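Local atomic coordinates of chlorite dismutase (Nitrobacter winogradskyi, PDB entry 3QPI), a protein that binds heme b and, as a chlorite dismutase, probably converts chlorite to chloride and molecular oxygen. Residues P49-Y61 with Q128-L142. Sequence-based numbering, arbitrary orientation.
Sequences PWQLRGVASHARY and QLYHCRDIGEPFDFL. With HEM (protoporphyrin IX containing Fe), chain C.
The guanidinium of Arg60 lies flat on the imidazole of His131, centres 3.9 Å apart and planes 6° from parallel, while CE1 of the His58 ring lies over the opposite face of the guanidinium, offset toward its rim. At the edge of the His131 ring, in plane, sits Val55 O. The Arg60 chain, bent at chi2 (-68°) and again at chi3, brings NH1 to Ser57 OG (2.8 Å) and His58 O, two bonds that fix the rotation of the guanidinium. Replacing Arg60 by an alanine removes the guanidinium, and the His131 face is then likely to lose its stacking partner, Ser57 OG and His58 O their donor. Water 2 joins His131 NE2 to His58 O and the heme propionate oxygen O1A, which also accepts a bond from Arg60 N (2.9 Å); the loop through Ser57 to Tyr61 thus closes over one propionate, and Tyr61 N binds that group's other oxygen.

Val55 and His131 form a single antiparallel hydrogen-bonded bridge, with His131 N to Val55 O at 2.7 Å and nearly straight (176°). Beside it Gly54, with no side chain, passes close against Tyr130 CB. Glu137, its chain folded at chi2, offers OE1 to Arg53 N at 3.1 Å, met from above the carboxylate plane. Leu52 packs CD2 against the edge of Phe139 and CB against Leu142 CD1 (4.0 Å).

Strands 50-54 and 126-131 are the outermost of the antiparallel sheet, and the Val55-His131 bridge joins them, consistent with a closed dimeric alpha-beta barrel; strand 4-9 flanks 50-54, Phe6 meets Tyr130 edge-to-face, and Pro89 of strand 84-92 touches Leu52, Phe139 and Leu142.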
loop_
_atom_site.group_PDB
_atom_site.type_symbol
_atom_site.label_atom_id
_atom_site.label_comp_id
_atom_site.label_asym_id
_atom_site.label_seq_id
_atom_site.Cartn_x
_atom_site.Cartn_y
_atom_site.Cartn_z
ATOM N N PRO A 49 -16.663 3.778 -11.320
ATOM C CA PRO A 49 -16.373 4.702 -10.214
ATOM C C PRO A 49 -14.931 5.173 -10.213
ATOM O O PRO A 49 -14.682 6.368 -10.113
ATOM C CB PRO A 49 -16.667 3.858 -8.970
ATOM C CG PRO A 49 -17.734 2.922 -9.425
ATOM C CD PRO A 49 -17.402 2.593 -10.859
ATOM N N TRP A 50 -13.996 4.238 -10.300
ATOM C CA TRP A 50 -12.590 4.586 -10.440
ATOM C C TRP A 50 -11.823 3.368 -10.872
ATOM O O TRP A 50 -12.302 2.239 -10.712
ATOM C CB TRP A 50 -11.991 5.135 -9.132
ATOM C CG TRP A 50 -12.373 4.398 -7.866
ATOM C CD1 TRP A 50 -13.390 4.715 -7.024
ATOM C CD2 TRP A 50 -11.732 3.241 -7.304
ATOM N NE1 TRP A 50 -13.429 3.831 -5.975
ATOM C CE2 TRP A 50 -12.423 2.915 -6.125
ATOM C CE3 TRP A 50 -10.644 2.451 -7.688
ATOM C CZ2 TRP A 50 -12.061 1.843 -5.315
ATOM C CZ3 TRP A 50 -10.283 1.385 -6.890
ATOM C CH2 TRP A 50 -10.987 1.094 -5.710
ATOM N N GLN A 51 -10.640 3.609 -11.420
ATOM C CA GLN A 51 -9.730 2.558 -11.844
ATOM C C GLN A 51 -8.299 3.050 -11.687
ATOM O O GLN A 51 -7.979 4.176 -12.058
ATOM C CB GLN A 51 -9.986 2.195 -13.303
ATOM C CG GLN A 51 -9.260 0.943 -13.757
ATOM C CD GLN A 51 -9.673 0.534 -15.159
ATOM O OE1 GLN A 51 -9.423 1.257 -16.128
ATOM N NE2 GLN A 51 -10.327 -0.618 -15.275
ATOM N N LEU A 52 -7.441 2.191 -11.151
ATOM C CA LEU A 52 -6.105 2.575 -10.756
ATOM C C LEU A 52 -5.119 1.506 -11.187
ATOM O O LEU A 52 -5.419 0.331 -11.086
ATOM C CB LEU A 52 -6.065 2.697 -9.239
ATOM C CG LEU A 52 -6.906 3.826 -8.639
ATOM C CD1 LEU A 52 -6.792 3.773 -7.140
ATOM C CD2 LEU A 52 -6.447 5.173 -9.141
ATOM N N ARG A 53 -3.943 1.902 -11.662
ATOM C CA ARG A 53 -2.976 0.938 -12.204
ATOM C C ARG A 53 -1.593 1.156 -11.630
ATOM O O ARG A 53 -1.190 2.295 -11.340
ATOM C CB ARG A 53 -2.901 1.050 -13.727
ATOM C CG ARG A 53 -4.256 0.981 -14.371
ATOM C CD ARG A 53 -4.212 1.273 -15.858
ATOM N NE ARG A 53 -5.564 1.274 -16.422
ATOM C CZ ARG A 53 -5.967 0.497 -17.427
ATOM N NH1 ARG A 53 -5.127 -0.345 -18.023
ATOM N NH2 ARG A 53 -7.218 0.576 -17.862
ATOM N N GLY A 54 -0.856 0.064 -11.485
ATOM C CA GLY A 54 0.492 0.141 -10.959
ATOM C C GLY A 54 1.306 -1.082 -11.328
ATOM O O GLY A 54 0.782 -2.058 -11.868
ATOM N N VAL A 55 2.593 -1.043 -11.008
ATOM C CA VAL A 55 3.509 -2.073 -11.470
ATOM C C VAL A 55 4.345 -2.559 -10.306
ATOM O O VAL A 55 4.952 -1.758 -9.611
ATOM C CB VAL A 55 4.468 -1.497 -12.564
ATOM C CG1 VAL A 55 5.523 -2.509 -12.935
ATOM C CG2 VAL A 55 3.684 -1.080 -13.792
ATOM N N ALA A 56 4.386 -3.864 -10.085
ATOM C CA ALA A 56 5.259 -4.407 -9.055
ATOM C C ALA A 56 6.646 -4.271 -9.622
ATOM O O ALA A 56 6.844 -4.578 -10.787
ATOM C CB ALA A 56 4.936 -5.875 -8.765
ATOM N N SER A 57 7.608 -3.789 -8.836
ATOM C CA SER A 57 8.901 -3.440 -9.424
ATOM C C SER A 57 10.091 -3.894 -8.561
ATOM O O SER A 57 9.927 -4.681 -7.619
ATOM C CB SER A 57 8.931 -1.931 -9.699
ATOM O OG SER A 57 10.064 -1.542 -10.453
ATOM N N HIS A 58 11.287 -3.421 -8.905
ATOM C CA HIS A 58 12.505 -3.797 -8.179
ATOM C C HIS A 58 12.655 -2.900 -6.936
ATOM O O HIS A 58 11.987 -1.878 -6.817
ATOM C CB HIS A 58 13.721 -3.619 -9.079
ATOM C CG HIS A 58 13.953 -2.191 -9.477
ATOM N ND1 HIS A 58 13.216 -1.568 -10.459
ATOM C CD2 HIS A 58 14.813 -1.257 -9.004
ATOM C CE1 HIS A 58 13.611 -0.311 -10.573
ATOM N NE2 HIS A 58 14.584 -0.100 -9.705
ATOM N N ALA A 59 13.536 -3.292 -6.023
ATOM C CA ALA A 59 13.730 -2.565 -4.761
ATOM C C ALA A 59 14.369 -1.184 -4.983
ATOM O O ALA A 59 15.367 -1.052 -5.702
ATOM C CB ALA A 59 14.577 -3.384 -3.830
ATOM N N ARG A 60 13.775 -0.161 -4.382
ATOM C CA ARG A 60 14.310 1.196 -4.426
ATOM C C ARG A 60 15.112 1.557 -3.170
ATOM O O ARG A 60 15.982 2.415 -3.224
ATOM C CB ARG A 60 13.164 2.195 -4.588
ATOM C CG ARG A 60 12.126 1.783 -5.643
ATOM C CD ARG A 60 12.723 1.831 -7.049
ATOM N NE ARG A 60 11.741 2.203 -8.077
ATOM C CZ ARG A 60 11.005 1.324 -8.727
ATOM N NH1 ARG A 60 11.135 0.034 -8.442
ATOM N NH2 ARG A 60 10.123 1.725 -9.643
ATOM N N TYR A 61 14.822 0.910 -2.041
ATOM C CA TYR A 61 15.491 1.249 -0.781
ATOM C C TYR A 61 16.068 0.041 -0.050
ATOM O O TYR A 61 17.076 0.169 0.636
ATOM C CB TYR A 61 14.549 2.033 0.135
ATOM C CG TYR A 61 14.135 3.348 -0.486
ATOM C CD1 TYR A 61 12.847 3.524 -0.984
ATOM C CD2 TYR A 61 15.047 4.397 -0.627
ATOM C CE1 TYR A 61 12.462 4.707 -1.583
ATOM C CE2 TYR A 61 14.678 5.591 -1.247
ATOM C CZ TYR A 61 13.371 5.735 -1.713
ATOM O OH TYR A 61 12.948 6.891 -2.313
ATOM N N GLN A 128 1.885 -6.119 -0.844
ATOM C CA GLN A 128 2.479 -5.953 -2.155
ATOM C C GLN A 128 2.439 -4.478 -2.544
ATOM O O GLN A 128 1.411 -3.819 -2.408
ATOM C CB GLN A 128 1.751 -6.786 -3.213
ATOM C CG GLN A 128 2.357 -6.617 -4.648
ATOM C CD GLN A 128 3.817 -7.078 -4.734
ATOM O OE1 GLN A 128 4.114 -8.255 -4.515
ATOM N NE2 GLN A 128 4.730 -6.152 -5.035
ATOM N N LEU A 129 3.565 -3.984 -3.044
ATOM C CA LEU A 129 3.704 -2.604 -3.471
ATOM C C LEU A 129 3.690 -2.484 -4.995
ATOM O O LEU A 129 4.406 -3.208 -5.686
ATOM C CB LEU A 129 5.039 -2.064 -2.945
ATOM C CG LEU A 129 5.448 -0.661 -3.378
ATOM C CD1 LEU A 129 4.501 0.416 -2.810
ATOM C CD2 LEU A 129 6.890 -0.402 -2.938
ATOM N N TYR A 130 2.900 -1.543 -5.507
ATOM C CA TYR A 130 2.835 -1.263 -6.929
ATOM C C TYR A 130 3.228 0.186 -7.174
ATOM O O TYR A 130 2.801 1.061 -6.444
ATOM C CB TYR A 130 1.423 -1.515 -7.447
ATOM C CG TYR A 130 0.973 -2.929 -7.210
ATOM C CD1 TYR A 130 1.199 -3.925 -8.164
ATOM C CD2 TYR A 130 0.317 -3.280 -6.027
ATOM C CE1 TYR A 130 0.784 -5.240 -7.944
ATOM C CE2 TYR A 130 -0.098 -4.595 -5.790
ATOM C CZ TYR A 130 0.146 -5.562 -6.749
ATOM O OH TYR A 130 -0.266 -6.841 -6.510
ATOM N N HIS A 131 4.056 0.419 -8.190
ATOM C CA HIS A 131 4.551 1.760 -8.536
ATOM C C HIS A 131 3.792 2.332 -9.715
ATOM O O HIS A 131 3.523 1.604 -10.674
ATOM C CB HIS A 131 6.023 1.664 -8.898
ATOM C CG HIS A 131 6.883 1.208 -7.764
ATOM N ND1 HIS A 131 7.625 2.080 -6.997
ATOM C CD2 HIS A 131 7.107 -0.026 -7.252
ATOM C CE1 HIS A 131 8.286 1.402 -6.074
ATOM N NE2 HIS A 131 7.984 0.121 -6.202
ATOM N N CYS A 132 3.443 3.617 -9.674
ATOM C CA CYS A 132 2.699 4.184 -10.799
ATOM C C CYS A 132 2.972 5.632 -11.127
ATOM O O CYS A 132 2.299 6.188 -11.983
ATOM C CB CYS A 132 1.194 4.009 -10.626
ATOM S SG CYS A 132 0.578 3.930 -8.927
ATOM N N ARG A 133 3.943 6.242 -10.461
ATOM C CA ARG A 133 4.304 7.608 -10.769
ATOM C C ARG A 133 4.743 7.653 -12.229
ATOM O O ARG A 133 4.263 8.470 -13.026
ATOM C CB ARG A 133 5.431 8.082 -9.845
ATOM C CG ARG A 133 5.903 9.504 -10.125
ATOM C CD ARG A 133 6.764 10.048 -8.993
ATOM N NE ARG A 133 6.988 11.488 -9.131
ATOM C CZ ARG A 133 8.075 12.043 -9.674
ATOM N NH1 ARG A 133 9.085 11.295 -10.117
ATOM N NH2 ARG A 133 8.163 13.369 -9.757
ATOM N N ASP A 134 5.634 6.740 -12.588
ATOM C CA ASP A 134 6.262 6.772 -13.904
ATOM C C ASP A 134 5.327 6.428 -15.063
ATOM O O ASP A 134 5.736 6.511 -16.221
ATOM C CB ASP A 134 7.468 5.831 -13.940
ATOM C CG ASP A 134 8.727 6.464 -13.335
ATOM O OD1 ASP A 134 8.715 7.682 -13.011
ATOM O OD2 ASP A 134 9.732 5.735 -13.187
ATOM N N ILE A 135 4.085 6.040 -14.773
ATOM C CA ILE A 135 3.116 5.780 -15.842
ATOM C C ILE A 135 2.004 6.826 -15.877
ATOM O O ILE A 135 1.025 6.667 -16.602
ATOM C CB ILE A 135 2.499 4.360 -15.756
ATOM C CG1 ILE A 135 1.665 4.197 -14.492
ATOM C CG2 ILE A 135 3.593 3.309 -15.758
ATOM C CD1 ILE A 135 1.133 2.757 -14.289
ATOM N N GLY A 136 2.160 7.889 -15.096
ATOM C CA GLY A 136 1.270 9.031 -15.174
ATOM C C GLY A 136 -0.006 8.903 -14.357
ATOM O O GLY A 136 -0.983 9.606 -14.608
ATOM N N GLU A 137 -0.007 8.017 -13.371
ATOM C CA GLU A 137 -1.181 7.862 -12.529
ATOM C C GLU A 137 -1.240 8.992 -11.520
ATOM O O GLU A 137 -0.210 9.565 -11.173
ATOM C CB GLU A 137 -1.155 6.505 -11.828
ATOM C CG GLU A 137 -1.495 5.352 -12.778
ATOM C CD GLU A 137 -3.004 5.140 -12.928
ATOM O OE1 GLU A 137 -3.712 4.989 -11.911
ATOM O OE2 GLU A 137 -3.492 5.115 -14.069
ATOM N N PRO A 138 -2.454 9.326 -11.053
ATOM C CA PRO A 138 -2.661 10.348 -10.015
ATOM C C PRO A 138 -2.113 9.955 -8.625
ATOM O O PRO A 138 -2.107 10.776 -7.705
ATOM C CB PRO A 138 -4.182 10.500 -9.966
ATOM C CG PRO A 138 -4.704 9.180 -10.448
ATOM C CD PRO A 138 -3.719 8.704 -11.487
ATOM N N PHE A 139 -1.672 8.716 -8.464
ATOM C CA PHE A 139 -0.960 8.342 -7.243
ATOM C C PHE A 139 0.421 7.892 -7.640
ATOM O O PHE A 139 0.678 7.675 -8.822
ATOM C CB PHE A 139 -1.703 7.235 -6.496
ATOM C CG PHE A 139 -3.035 7.676 -5.968
ATOM C CD1 PHE A 139 -3.126 8.328 -4.731
ATOM C CD2 PHE A 139 -4.202 7.470 -6.721
ATOM C CE1 PHE A 139 -4.367 8.752 -4.245
ATOM C CE2 PHE A 139 -5.447 7.892 -6.244
ATOM C CZ PHE A 139 -5.528 8.536 -4.998
ATOM N N ASP A 140 1.309 7.773 -6.659
ATOM C CA ASP A 140 2.665 7.298 -6.890
ATOM C C ASP A 140 2.783 5.818 -6.557
ATOM O O ASP A 140 3.564 5.097 -7.163
ATOM C CB ASP A 140 3.677 8.093 -6.041
ATOM C CG ASP A 140 3.768 9.556 -6.453
ATOM O OD1 ASP A 140 3.374 9.855 -7.590
ATOM O OD2 ASP A 140 4.235 10.399 -5.646
ATOM N N PHE A 141 2.027 5.364 -5.569
ATOM C CA PHE A 141 2.080 3.964 -5.199
ATOM C C PHE A 141 0.673 3.447 -4.973
ATOM O O PHE A 141 -0.211 4.203 -4.589
ATOM C CB PHE A 141 2.887 3.781 -3.910
ATOM C CG PHE A 141 4.201 4.496 -3.914
ATOM C CD1 PHE A 141 5.296 3.953 -4.577
ATOM C CD2 PHE A 141 4.349 5.720 -3.253
ATOM C CE1 PHE A 141 6.531 4.632 -4.589
ATOM C CE2 PHE A 141 5.569 6.393 -3.275
ATOM C CZ PHE A 141 6.664 5.835 -3.929
ATOM N N LEU A 142 0.478 2.157 -5.214
ATOM C CA LEU A 142 -0.704 1.452 -4.744
ATOM C C LEU A 142 -0.188 0.412 -3.766
ATOM O O LEU A 142 0.625 -0.446 -4.126
ATOM C CB LEU A 142 -1.460 0.793 -5.895
ATOM C CG LEU A 142 -1.859 1.725 -7.055
ATOM C CD1 LEU A 142 -2.580 0.959 -8.173
ATOM C CD2 LEU A 142 -2.742 2.842 -6.548
HETATM C CHA HEM C . 7.851 0.691 0.749
HETATM C CHB HEM C . 7.973 -2.724 4.101
HETATM C CHC HEM C . 3.496 -1.477 5.535
HETATM C CHD HEM C . 3.548 2.066 2.404
HETATM C C1A HEM C . 8.204 -0.342 1.549
HETATM C C2A HEM C . 9.478 -1.026 1.393
HETATM C C3A HEM C . 9.549 -2.010 2.312
HETATM C C4A HEM C . 8.303 -1.936 3.071
HETATM C CMA HEM C . 10.758 -2.993 2.529
HETATM C CAA HEM C . 10.508 -0.577 0.345
HETATM C CBA HEM C . 10.473 -1.373 -0.951
HETATM C CGA HEM C . 11.674 -0.913 -1.753
HETATM O O1A HEM C . 11.423 -0.244 -2.773
HETATM O O2A HEM C . 12.860 -1.175 -1.374
HETATM C C1B HEM C . 6.768 -2.638 4.710
HETATM C C2B HEM C . 6.340 -3.623 5.672
HETATM C C3B HEM C . 5.103 -3.305 6.028
HETATM C C4B HEM C . 4.713 -2.091 5.336
HETATM C CMB HEM C . 7.113 -4.867 6.177
HETATM C CAB HEM C . 4.286 -4.116 7.058
HETATM C CBB HEM C . 3.049 -4.512 6.746
HETATM C C1C HEM C . 3.103 -0.393 4.850
HETATM C C2C HEM C . 1.832 0.326 4.946
HETATM C C3C HEM C . 1.868 1.290 4.028
HETATM C C4C HEM C . 3.165 1.218 3.379
HETATM C CMC HEM C . 0.666 -0.059 5.887
HETATM C CAC HEM C . 0.837 2.376 3.677
HETATM C CBC HEM C . -0.026 2.793 4.614
HETATM C C1D HEM C . 4.649 2.016 1.647
HETATM C C2D HEM C . 4.925 2.955 0.586
HETATM C C3D HEM C . 6.283 2.494 0.076
HETATM C C4D HEM C . 6.666 1.371 0.898
HETATM C CMD HEM C . 4.083 4.153 0.035
HETATM C CAD HEM C . 7.110 3.113 -1.058
HETATM C CBD HEM C . 8.077 4.101 -0.387
HETATM C CGD HEM C . 8.808 4.884 -1.454
HETATM O O1D HEM C . 9.407 4.242 -2.346
HETATM O O2D HEM C . 8.793 6.147 -1.415
HETATM N NA HEM C . 7.458 -0.926 2.589
HETATM N NB HEM C . 5.761 -1.695 4.507
HETATM N NC HEM C . 3.894 0.181 3.894
HETATM N ND HEM C . 5.701 1.100 1.821
HETATM FE FE HEM C . 5.682 -0.127 3.277
HETATM O O HOH W 1 7.072 -3.276 -6.171
HETATM O O HOH W 2 9.822 -1.551 -4.895
#